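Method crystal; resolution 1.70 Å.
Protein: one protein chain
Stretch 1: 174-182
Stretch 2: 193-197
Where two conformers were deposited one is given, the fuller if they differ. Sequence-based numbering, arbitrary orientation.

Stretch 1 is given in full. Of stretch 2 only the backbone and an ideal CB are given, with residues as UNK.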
ATOM      1  N   ALA A 174       4.643 -21.113 -16.791  1.00 10.87           N
ATOM      2  CA  ALA A 174       5.185 -21.833 -15.644  1.00 10.07           C
ATOM      3  C   ALA A 174       4.106 -22.282 -14.653  1.00  7.14           C
ATOM      4  O   ALA A 174       4.391 -23.016 -13.707  1.00 16.75           O
ATOM      5  CB  ALA A 174       6.232 -20.974 -14.936  1.00 14.40           C
HETATM    6  N   MSE A 175       2.872 -21.838 -14.869  1.00 15.92           N
HETATM    7  CA  MSE A 175       1.773 -22.225 -13.992  1.00 10.25           C
HETATM    8  C   MSE A 175       1.387 -23.672 -14.247  1.00 13.55           C
HETATM    9  O   MSE A 175       1.073 -24.039 -15.372  1.00 11.95           O
HETATM   10  CB  MSE A 175       0.554 -21.333 -14.233  1.00 12.49           C
HETATM   11  CG  MSE A 175       0.772 -19.884 -13.890  1.00 12.89           C
HETATM   12 SE   MSE A 175      -0.804 -18.839 -14.371  1.00 23.28          SE
HETATM   13  CE  MSE A 175      -0.163 -17.087 -13.814  1.00 12.11           C
ATOM     14  N   PRO A 176       1.404 -24.503 -13.199  1.00 10.14           N
ATOM     15  CA  PRO A 176       0.973 -25.893 -13.362  1.00 11.46           C
ATOM     16  C   PRO A 176      -0.433 -26.019 -13.952  1.00 13.28           C
ATOM     17  O   PRO A 176      -0.678 -26.948 -14.719  1.00 13.77           O
ATOM     18  CB  PRO A 176       1.008 -26.426 -11.929  1.00 19.82           C
ATOM     19  CG  PRO A 176       2.130 -25.655 -11.309  1.00 12.76           C
ATOM     20  CD  PRO A 176       2.015 -24.266 -11.881  1.00 12.74           C
ATOM     21  N   GLN A 177      -1.338 -25.101 -13.623  1.00 13.18           N
ATOM     22  CA  GLN A 177      -2.688 -25.187 -14.174  1.00 17.40           C
ATOM     23  C   GLN A 177      -2.656 -24.969 -15.678  1.00 10.50           C
ATOM     24  O   GLN A 177      -3.342 -25.659 -16.432  1.00 15.65           O
ATOM     25  CB  GLN A 177      -3.625 -24.179 -13.518  1.00 19.64           C
ATOM     26  CG  GLN A 177      -3.919 -24.481 -12.065  1.00 33.49           C
ATOM     27  CD  GLN A 177      -4.929 -23.523 -11.477  1.00 26.91           C
ATOM     28  OE1 GLN A 177      -4.574 -22.622 -10.719  1.00 68.33           O
ATOM     29  NE2 GLN A 177      -6.197 -23.704 -11.835  1.00 27.39           N
ATOM     30  N   PHE A 178      -1.842 -24.018 -16.116  1.00 14.26           N
ATOM     31  CA  PHE A 178      -1.708 -23.793 -17.548  1.00  8.25           C
ATOM     32  C   PHE A 178      -1.036 -24.970 -18.243  1.00 13.37           C
ATOM     33  O   PHE A 178      -1.492 -25.413 -19.294  1.00 13.76           O
ATOM     34  CB  PHE A 178      -0.965 -22.500 -17.862  1.00 11.96           C
ATOM     35  CG  PHE A 178      -0.867 -22.228 -19.331  1.00  6.40           C
ATOM     36  CD1 PHE A 178      -1.933 -21.667 -20.009  1.00 13.12           C
ATOM     37  CD2 PHE A 178       0.271 -22.575 -20.042  1.00 14.71           C
ATOM     38  CE1 PHE A 178      -1.868 -21.436 -21.370  1.00 16.15           C
ATOM     39  CE2 PHE A 178       0.345 -22.349 -21.404  1.00 22.42           C
ATOM     40  CZ  PHE A 178      -0.727 -21.775 -22.070  1.00 17.48           C
ATOM     41  N   ILE A 179       0.048 -25.471 -17.664  1.00 10.81           N
ATOM     42  CA  ILE A 179       0.718 -26.633 -18.242  1.00 12.63           C
ATOM     43  C   ILE A 179      -0.278 -27.783 -18.375  1.00 15.57           C
ATOM     44  O   ILE A 179      -0.317 -28.462 -19.397  1.00 14.80           O
ATOM     45  CB  ILE A 179       1.951 -27.073 -17.423  1.00  8.23           C
ATOM     46  CG1 ILE A 179       2.973 -25.941 -17.347  1.00 11.52           C
ATOM     47  CG2 ILE A 179       2.584 -28.336 -18.027  1.00  9.64           C
ATOM     48  CD1 ILE A 179       4.076 -26.176 -16.330  1.00 11.42           C
ATOM     49  N   GLY A 180      -1.097 -27.979 -17.346  1.00 15.27           N
ATOM     50  CA  GLY A 180      -2.119 -29.009 -17.378  1.00 18.92           C
ATOM     51  C   GLY A 180      -3.121 -28.793 -18.496  1.00 21.51           C
ATOM     52  O   GLY A 180      -3.473 -29.725 -19.221  1.00 21.54           O
ATOM     53  N   VAL A 181      -3.589 -27.557 -18.633  1.00 17.36           N
ATOM     54  CA  VAL A 181      -4.543 -27.215 -19.683  1.00 16.74           C
ATOM     55  C   VAL A 181      -3.924 -27.414 -21.060  1.00 18.95           C
ATOM     56  O   VAL A 181      -4.574 -27.896 -21.986  1.00 18.91           O
ATOM     57  CB  VAL A 181      -5.044 -25.756 -19.543  1.00 24.00           C
ATOM     58  CG1 VAL A 181      -5.738 -25.303 -20.815  1.00 30.81           C
ATOM     59  CG2 VAL A 181      -5.977 -25.630 -18.353  1.00 18.55           C
ATOM     60  N   LEU A 182      -2.654 -27.049 -21.187  1.00 22.53           N
ATOM     61  CA  LEU A 182      -1.951 -27.160 -22.456  1.00 19.28           C
ATOM     62  C   LEU A 182      -1.857 -28.610 -22.920  1.00 34.46           C
ATOM     63  O   LEU A 182      -1.955 -28.901 -24.115  1.00 27.35           O
ATOM     64  CB  LEU A 182      -0.552 -26.553 -22.334  1.00 22.80           C
ATOM     65  CG  LEU A 182       0.300 -26.532 -23.599  1.00 28.29           C
ATOM     66  CD1 LEU A 182      -0.459 -25.889 -24.751  1.00 23.73           C
ATOM     67  CD2 LEU A 182       1.603 -25.796 -23.330  1.00 31.19           C
ATOM     68  N   UNK A 193     -10.135 -20.887 -19.030  1.00 10.22           N
ATOM     69  CA  UNK A 193     -10.640 -20.074 -17.935  1.00  7.49           C
ATOM     70  C   UNK A 193     -10.361 -20.803 -16.627  1.00 12.43           C
ATOM     71  O   UNK A 193     -11.035 -21.777 -16.288  1.00 12.25           O
ATOM     72  CB  UNK A 193     -12.134 -19.787 -18.099  1.00  7.49           C
ATOM     73  N   UNK A 194      -9.340 -20.352 -15.906  1.00 13.60           N
ATOM     74  CA  UNK A 194      -9.018 -20.951 -14.617  1.00  8.96           C
ATOM     75  C   UNK A 194      -8.542 -19.932 -13.575  1.00  6.87           C
ATOM     76  O   UNK A 194      -8.159 -18.814 -13.912  1.00  9.84           O
ATOM     77  CB  UNK A 194      -7.944 -22.024 -14.809  1.00  8.96           C
ATOM     78  N   UNK A 195      -8.599 -20.331 -12.307  1.00 11.25           N
ATOM     79  CA  UNK A 195      -8.191 -19.475 -11.193  1.00  7.77           C
ATOM     80  C   UNK A 195      -6.909 -19.980 -10.565  1.00 17.40           C
ATOM     81  O   UNK A 195      -6.712 -21.186 -10.434  1.00 27.71           O
ATOM     82  CB  UNK A 195      -9.296 -19.398 -10.138  1.00  7.77           C
ATOM     83  N   UNK A 196      -6.034 -19.062 -10.178  1.00 11.41           N
ATOM     84  CA  UNK A 196      -4.765 -19.438  -9.560  0.54  8.73           C
ATOM     85  C   UNK A 196      -4.361 -18.428  -8.493  1.00 13.05           C
ATOM     86  O   UNK A 196      -4.395 -17.219  -8.726  1.00 14.81           O
ATOM     87  CB  UNK A 196      -3.667 -19.554 -10.619  0.54  8.73           C
ATOM     88  N   UNK A 197      -3.985 -18.925  -7.307  1.00 13.71           N
ATOM     89  CA  UNK A 197      -3.467 -18.038  -6.267  1.00  9.52           C
ATOM     90  C   UNK A 197      -2.093 -17.524  -6.683  1.00 10.67           C
ATOM     91  O   UNK A 197      -1.327 -18.238  -7.342  1.00 12.59           O
ATOM     92  CB  UNK A 197      -3.390 -18.758  -4.919  1.00  9.52           C
TER

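Stretch 2 is an extended strand that runs nearly antiparallel to the helix 176-182, with an angle of 154° between their N-to-C directions and a closest approach of 9.5 Å between their axes. The alternation expected of a strand sends the CA-to-CB bonds of positions 194 and 196 toward the helix and those of 193 and 195 away from it.

At position 193 the backbone is in the beta region (phi/psi -162/103) and CA-to-CB points away from stretch 1, no atom of which lies within 5.5 Å of the ideal CB. The helix therefore sets no demand here, and polar, charged or small side chains would all be acceptable. The deposited residue is Asp193, a t rotamer whose carboxylate oxygens are hydrogen-bonded elsewhere in the structure.

Position 194 is the centre of the contact. Its CA lies 7.6 Å from the CA of Gln177, the nearest such pair between the stretches, and CA-to-CB points toward the helix. Stretch 1 offers a mostly apolar surface here: the selenium of Met175, the CB of Phe178 and the methyl CG2 of Val181, with the amide end of Gln177 close by. The ideal CB of position 194 is still 5.4 Å from Val181 CG2, so a small residue would leave much of this surface uncovered; Leu, Ile, Met or an aromatic residue would suit, the longer ones reaching further across the helix. The deposited residue is Phe194, in the p rotamer, and it has the largest covered area of the five positions. Its CZ reaches Phe178 CB at 3.9 Å, while its CD2 lies 4.2 Å from Val181 CG2. The selenium of Met175 sits at the ring edge, near the ring plane, with SE 4.2 Å from Phe194 CE1. A single flat side chain thus touches residues from the N-cap position, Met175, to Val181, almost two helical turns on.

Position 195 again points away, and its ideal CB has no neighbour from stretch 1 within 5.5 Å. Many side chains would fit, polar ones readily. It is Asn195, an m rotamer with its OD1 hydrogen-bonded elsewhere in the structure. Its backbone, by contrast, takes part in the contact, since the carbonyl O of Asn195 approaches the side-chain amide of Gln177.

Position 196 returns toward stretch 1, but with less room. The ideal CB is only 3.2 Å from the modelled OE1 of Gln177, a tight approach, and 4.8 Å from the selenium of Met175. A compact apolar residue such as Ala, Val or Ile would match the selenium and the extended backbone (-145/132). Val196 is deposited, with two conformers; in the one described, chi1 is -19°, between wells, and CG1 packs 4.2 Å from Met175 SE.

At position 197 CA-to-CB points sideways and the ideal CB is free of stretch 1. Phi of -70° is compatible with proline as well as with many other residues. Pro197 is found, with a C-gamma exo pucker, and it adds little to the interface.

Stretch 2 (193-197) DFNVP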
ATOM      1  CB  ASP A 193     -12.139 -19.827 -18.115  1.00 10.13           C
ATOM      2  CG  ASP A 193     -12.671 -18.732 -17.214  1.00 14.42           C
ATOM      3  OD1 ASP A 193     -11.929 -18.240 -16.332  1.00 14.01           O
ATOM      4  OD2 ASP A 193     -13.853 -18.369 -17.387  1.00 23.10           O
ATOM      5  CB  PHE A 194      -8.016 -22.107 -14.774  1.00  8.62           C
ATOM      6  CG  PHE A 194      -6.670 -21.698 -15.323  1.00 13.49           C
ATOM      7  CD1 PHE A 194      -5.652 -21.297 -14.475  1.00 15.16           C
ATOM      8  CD2 PHE A 194      -6.409 -21.765 -16.681  1.00 23.93           C
ATOM      9  CE1 PHE A 194      -4.412 -20.936 -14.973  1.00 17.23           C
ATOM     10  CE2 PHE A 194      -5.165 -21.408 -17.182  1.00 15.35           C
ATOM     11  CZ  PHE A 194      -4.169 -20.993 -16.325  1.00 14.19           C
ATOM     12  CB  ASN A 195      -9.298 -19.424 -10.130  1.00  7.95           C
ATOM     13  CG  ASN A 195     -10.622 -18.993 -10.697  1.00 11.37           C
ATOM     14  OD1 ASN A 195     -10.686 -18.068 -11.501  1.00 10.39           O
ATOM     15  ND2 ASN A 195     -11.697 -19.676 -10.295  1.00 11.90           N
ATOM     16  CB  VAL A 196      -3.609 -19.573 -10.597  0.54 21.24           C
ATOM     17  CG1 VAL A 196      -4.151 -19.744 -12.000  0.54 31.20           C
ATOM     18  CG2 VAL A 196      -2.651 -18.387 -10.523  0.54 16.88           C
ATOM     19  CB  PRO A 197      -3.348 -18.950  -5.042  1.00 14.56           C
ATOM     20  CG  PRO A 197      -4.196 -20.155  -5.359  1.00 27.39           C
ATOM     21  CD  PRO A 197      -4.124 -20.312  -6.842  1.00 20.51           C
TER
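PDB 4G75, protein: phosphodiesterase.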